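Local coordinates for tudor and KH domain-containing protein homolog (Bombyx mori, PDB 5VQH), which acts in primary piRNA biogenesis, is required in spermatogenesis to repress transposable elements, and binds symmetrically methylated Siwi and Ago3 through its Tudor domain, at residues Arg93-Arg98 with Val108-Tyr113. Sequence-based numbering, arbitrary orientation.
Sequences RVHDIR and VADVFY. With 2MR (n3, n4-dimethylarginine), chain C.
Asp110 O takes two backbone N-H groups from consecutive residues of the facing strand: His95 N at 2.7 Å, nearly in line with the carbonyl, and Asp96 N at a longer 3.3 Å, in the carbonyl plane on a lone pair. Two residues opposite one define a classic beta bulge, made possible by the helix-like backbone of His95 (psi -36°), and the antiparallel register shifts by one between Val94 and Asp96. The side chain of Asp110 adds a further bond to His95. With CG anti to the backbone N (chi1 172°), it lies alongside that of His95, both pointing the same way, and His95 ND1 donates to Asp110 OD2 at 3.0 Å. This bond is bent: the nitrogen sits above the carboxylate plane, and ring and carboxylate planes stand 70° apart. Cutting Asp110 back to an alanine would probably leave His95 ND1 without this acceptor and the imidazole freer to turn. Asp110 N in turn donates to Asp96 O at 2.8 Å, completing the hydrogen-bonded pair, and Asp96 OD1 accepts, from above its carboxylate plane, the N-H of the next residue, Ile97. Arg98 and Val108 exchange two straight backbone bonds at the far end; beside them Val108 CG1 lies 3.3 Å from Arg98 CG, while the guanidinium makes a cation-pi contact with Tyr121. Val94 CG1 and Ala109 CB meet more loosely, 4.3 Å apart, on the other face. At the opposite end, methyl CQ1 of the dimethylarginine rests obliquely against the CB-CG end of the Tyr113 side chain, 3.4 Å from Tyr113 CG, within the pocket that holds the symmetrically dimethylated arginine. The hairpin supplies two inner strands of the five-stranded antiparallel Tudor sheet, 108-113 bordered by strand 119-123 and 89-98 by strand 78-82.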
ATOM      1  N   ARG A  93       1.653   2.060  10.216  1.00 29.88           N
ATOM      2  CA  ARG A  93       2.156   1.073  11.164  1.00 28.09           C
ATOM      3  C   ARG A  93       3.685   1.203  11.200  1.00 28.16           C
ATOM      4  O   ARG A  93       4.319   1.221  10.167  1.00 27.21           O
ATOM      5  CB  ARG A  93       1.743  -0.331  10.721  1.00 28.05           C
ATOM      6  CG  ARG A  93       2.070  -1.434  11.708  1.00 29.63           C
ATOM      7  CD  ARG A  93       1.805  -2.827  11.139  1.00 31.07           C
ATOM      8  NE  ARG A  93       0.369  -3.116  10.925  1.00 35.56           N
ATOM      9  CZ  ARG A  93      -0.562  -3.274  11.885  1.00 34.56           C
ATOM     10  NH1 ARG A  93      -0.286  -3.163  13.188  1.00 32.04           N
ATOM     11  NH2 ARG A  93      -1.804  -3.529  11.529  1.00 36.85           N
ATOM     12  N   VAL A  94       4.265   1.289  12.389  1.00 26.72           N
ATOM     13  CA  VAL A  94       5.691   1.383  12.533  1.00 26.89           C
ATOM     14  C   VAL A  94       6.275   0.045  12.134  1.00 28.30           C
ATOM     15  O   VAL A  94       5.972  -0.969  12.774  1.00 30.51           O
ATOM     16  CB  VAL A  94       6.054   1.740  13.992  1.00 29.26           C
ATOM     17  CG1 VAL A  94       7.557   1.744  14.177  1.00 29.25           C
ATOM     18  CG2 VAL A  94       5.498   3.137  14.349  1.00 27.56           C
ATOM     19  N   HIS A  95       7.077   0.005  11.072  1.00 27.16           N
ATOM     20  CA  HIS A  95       7.648  -1.257  10.624  1.00 30.38           C
ATOM     21  C   HIS A  95       9.015  -1.504  11.233  1.00 31.93           C
ATOM     22  O   HIS A  95       9.370  -2.638  11.544  1.00 31.54           O
ATOM     23  CB  HIS A  95       7.739  -1.316   9.107  1.00 36.79           C
ATOM     24  CG  HIS A  95       8.547  -2.474   8.596  1.00 43.44           C
ATOM     25  ND1 HIS A  95       9.875  -2.355   8.213  1.00 50.06           N
ATOM     26  CD2 HIS A  95       8.226  -3.782   8.431  1.00 46.73           C
ATOM     27  CE1 HIS A  95      10.330  -3.536   7.828  1.00 50.95           C
ATOM     28  NE2 HIS A  95       9.346  -4.416   7.938  1.00 50.09           N
ATOM     29  N   ASP A  96       9.786  -0.440  11.409  1.00 33.43           N
ATOM     30  CA  ASP A  96      11.064  -0.554  12.067  1.00 37.10           C
ATOM     31  C   ASP A  96      11.503   0.797  12.626  1.00 34.90           C
ATOM     32  O   ASP A  96      10.953   1.822  12.261  1.00 35.58           O
ATOM     33  CB  ASP A  96      12.082  -1.059  11.053  1.00 42.81           C
ATOM     34  CG  ASP A  96      13.333  -1.545  11.695  1.00 49.61           C
ATOM     35  OD1 ASP A  96      13.331  -1.685  12.954  1.00 52.24           O
ATOM     36  OD2 ASP A  96      14.311  -1.763  10.937  1.00 55.44           O
ATOM     37  N   ILE A  97      12.474   0.782  13.523  1.00 32.80           N
ATOM     38  CA  ILE A  97      13.066   1.998  14.046  1.00 34.02           C
ATOM     39  C   ILE A  97      14.571   1.936  13.838  1.00 36.37           C
ATOM     40  O   ILE A  97      15.200   0.937  14.172  1.00 34.22           O
ATOM     41  CB  ILE A  97      12.770   2.149  15.529  1.00 35.63           C
ATOM     42  CG1 ILE A  97      11.277   2.301  15.721  1.00 39.37           C
ATOM     43  CG2 ILE A  97      13.449   3.390  16.112  1.00 37.01           C
ATOM     44  CD1 ILE A  97      10.864   2.179  17.176  1.00 44.87           C
ATOM     45  N   ARG A  98      15.151   2.980  13.259  1.00 37.64           N
ATOM     46  CA  ARG A  98      16.587   2.981  13.078  1.00 44.11           C
ATOM     47  C   ARG A  98      17.233   4.259  13.678  1.00 46.04           C
ATOM     48  O   ARG A  98      16.631   5.342  13.732  1.00 43.32           O
ATOM     49  CB  ARG A  98      16.940   2.741  11.593  1.00 48.67           C
ATOM     50  CG  ARG A  98      16.901   3.984  10.753  1.00 51.20           C
ATOM     51  CD  ARG A  98      17.702   3.940   9.446  1.00 61.02           C
ATOM     52  NE  ARG A  98      17.573   5.286   8.829  1.00 67.83           N
ATOM     53  CZ  ARG A  98      17.410   5.582   7.529  1.00 64.96           C
ATOM     54  NH1 ARG A  98      17.386   4.644   6.571  1.00 59.35           N
ATOM     55  NH2 ARG A  98      17.266   6.865   7.187  1.00 62.18           N
ATOM     56  N   VAL A 108      14.477   7.421  13.687  1.00 33.53           N
ATOM     57  CA  VAL A 108      13.662   7.530  12.514  1.00 35.12           C
ATOM     58  C   VAL A 108      12.914   6.200  12.370  1.00 35.55           C
ATOM     59  O   VAL A 108      13.467   5.099  12.597  1.00 35.13           O
ATOM     60  CB  VAL A 108      14.502   7.945  11.288  1.00 38.53           C
ATOM     61  CG1 VAL A 108      15.630   6.983  11.030  1.00 40.33           C
ATOM     62  CG2 VAL A 108      13.639   8.028  10.051  1.00 41.49           C
ATOM     63  N   ALA A 109      11.624   6.301  12.068  1.00 31.97           N
ATOM     64  CA  ALA A 109      10.779   5.112  11.974  1.00 29.95           C
ATOM     65  C   ALA A 109      10.433   4.834  10.518  1.00 28.54           C
ATOM     66  O   ALA A 109      10.113   5.745   9.776  1.00 28.41           O
ATOM     67  CB  ALA A 109       9.528   5.316  12.769  1.00 28.80           C
ATOM     68  N   ASP A 110      10.547   3.587  10.115  1.00 26.25           N
ATOM     69  CA  ASP A 110      10.136   3.172   8.817  1.00 26.80           C
ATOM     70  C   ASP A 110       8.671   2.901   9.020  1.00 29.17           C
ATOM     71  O   ASP A 110       8.340   1.963   9.734  1.00 33.03           O
ATOM     72  CB  ASP A 110      10.885   1.895   8.440  1.00 28.39           C
ATOM     73  CG  ASP A 110      10.391   1.270   7.158  1.00 30.86           C
ATOM     74  OD1 ASP A 110       9.547   1.885   6.483  1.00 30.07           O
ATOM     75  OD2 ASP A 110      10.843   0.134   6.851  1.00 34.35           O
ATOM     76  N   VAL A 111       7.798   3.715   8.416  1.00 29.06           N
ATOM     77  CA  VAL A 111       6.329   3.547   8.532  1.00 28.27           C
ATOM     78  C   VAL A 111       5.617   3.140   7.244  1.00 26.17           C
ATOM     79  O   VAL A 111       5.975   3.553   6.153  1.00 27.29           O
ATOM     80  CB  VAL A 111       5.645   4.796   9.094  1.00 29.75           C
ATOM     81  CG1 VAL A 111       6.296   5.191  10.411  1.00 33.06           C
ATOM     82  CG2 VAL A 111       5.689   5.958   8.138  1.00 29.74           C
ATOM     83  N   PHE A 112       4.630   2.277   7.395  1.00 26.10           N
ATOM     84  CA  PHE A 112       3.820   1.766   6.301  1.00 26.42           C
ATOM     85  C   PHE A 112       2.445   2.427   6.379  1.00 29.38           C
ATOM     86  O   PHE A 112       1.703   2.207   7.360  1.00 31.82           O
ATOM     87  CB  PHE A 112       3.700   0.293   6.479  1.00 26.72           C
ATOM     88  CG  PHE A 112       2.730  -0.363   5.556  1.00 28.83           C
ATOM     89  CD1 PHE A 112       3.060  -0.599   4.237  1.00 30.23           C
ATOM     90  CD2 PHE A 112       1.514  -0.828   6.019  1.00 28.28           C
ATOM     91  CE1 PHE A 112       2.177  -1.256   3.400  1.00 28.97           C
ATOM     92  CE2 PHE A 112       0.637  -1.493   5.173  1.00 26.88           C
ATOM     93  CZ  PHE A 112       0.970  -1.709   3.876  1.00 26.27           C
ATOM     94  N   TYR A 113       2.137   3.270   5.380  1.00 28.44           N
ATOM     95  CA  TYR A 113       0.859   3.972   5.277  1.00 26.16           C
ATOM     96  C   TYR A 113      -0.241   2.979   4.896  1.00 27.64           C
ATOM     97  O   TYR A 113      -0.334   2.501   3.755  1.00 26.35           O
ATOM     98  CB  TYR A 113       0.977   5.105   4.281  1.00 27.23           C
ATOM     99  CG  TYR A 113       1.920   6.186   4.773  1.00 26.50           C
ATOM    100  CD1 TYR A 113       1.489   7.148   5.670  1.00 27.52           C
ATOM    101  CD2 TYR A 113       3.223   6.215   4.373  1.00 26.96           C
ATOM    102  CE1 TYR A 113       2.330   8.122   6.135  1.00 27.38           C
ATOM    103  CE2 TYR A 113       4.093   7.179   4.837  1.00 27.37           C
ATOM    104  CZ  TYR A 113       3.644   8.124   5.715  1.00 28.14           C
ATOM    105  OH  TYR A 113       4.521   9.077   6.165  1.00 27.70           O
TER
HETATM  106  N   2MR C 501      -2.652  13.181  -3.132  1.00 78.06           N
HETATM  107  CA  2MR C 501      -1.516  13.316  -2.201  1.00 77.09           C
HETATM  108  CB  2MR C 501      -1.221  11.959  -1.573  1.00 68.19           C
HETATM  109  CG  2MR C 501      -2.470  11.256  -1.043  1.00 60.15           C
HETATM  110  CD  2MR C 501      -2.001  10.284   0.023  1.00 50.43           C
HETATM  111  NE  2MR C 501      -1.177   9.272  -0.589  1.00 43.78           N
HETATM  112  CZ  2MR C 501      -0.455   8.457   0.147  1.00 42.11           C
HETATM  113  NH1 2MR C 501      -0.474   8.607   1.390  1.00 39.95           N
HETATM  114  CQ1 2MR C 501       0.244   7.802   2.353  1.00 41.64           C
HETATM  115  NH2 2MR C 501       0.289   7.501  -0.411  1.00 44.60           N
HETATM  116  CQ2 2MR C 501       0.382   7.284  -1.847  1.00 41.09           C
HETATM  117  C   2MR C 501      -0.222  13.847  -2.805  1.00 79.86           C
HETATM  118  O   2MR C 501       0.869  13.763  -2.211  1.00 72.29           O
HETATM  119  OXT 2MR C 501      -0.203  14.396  -3.911  1.00 89.55           O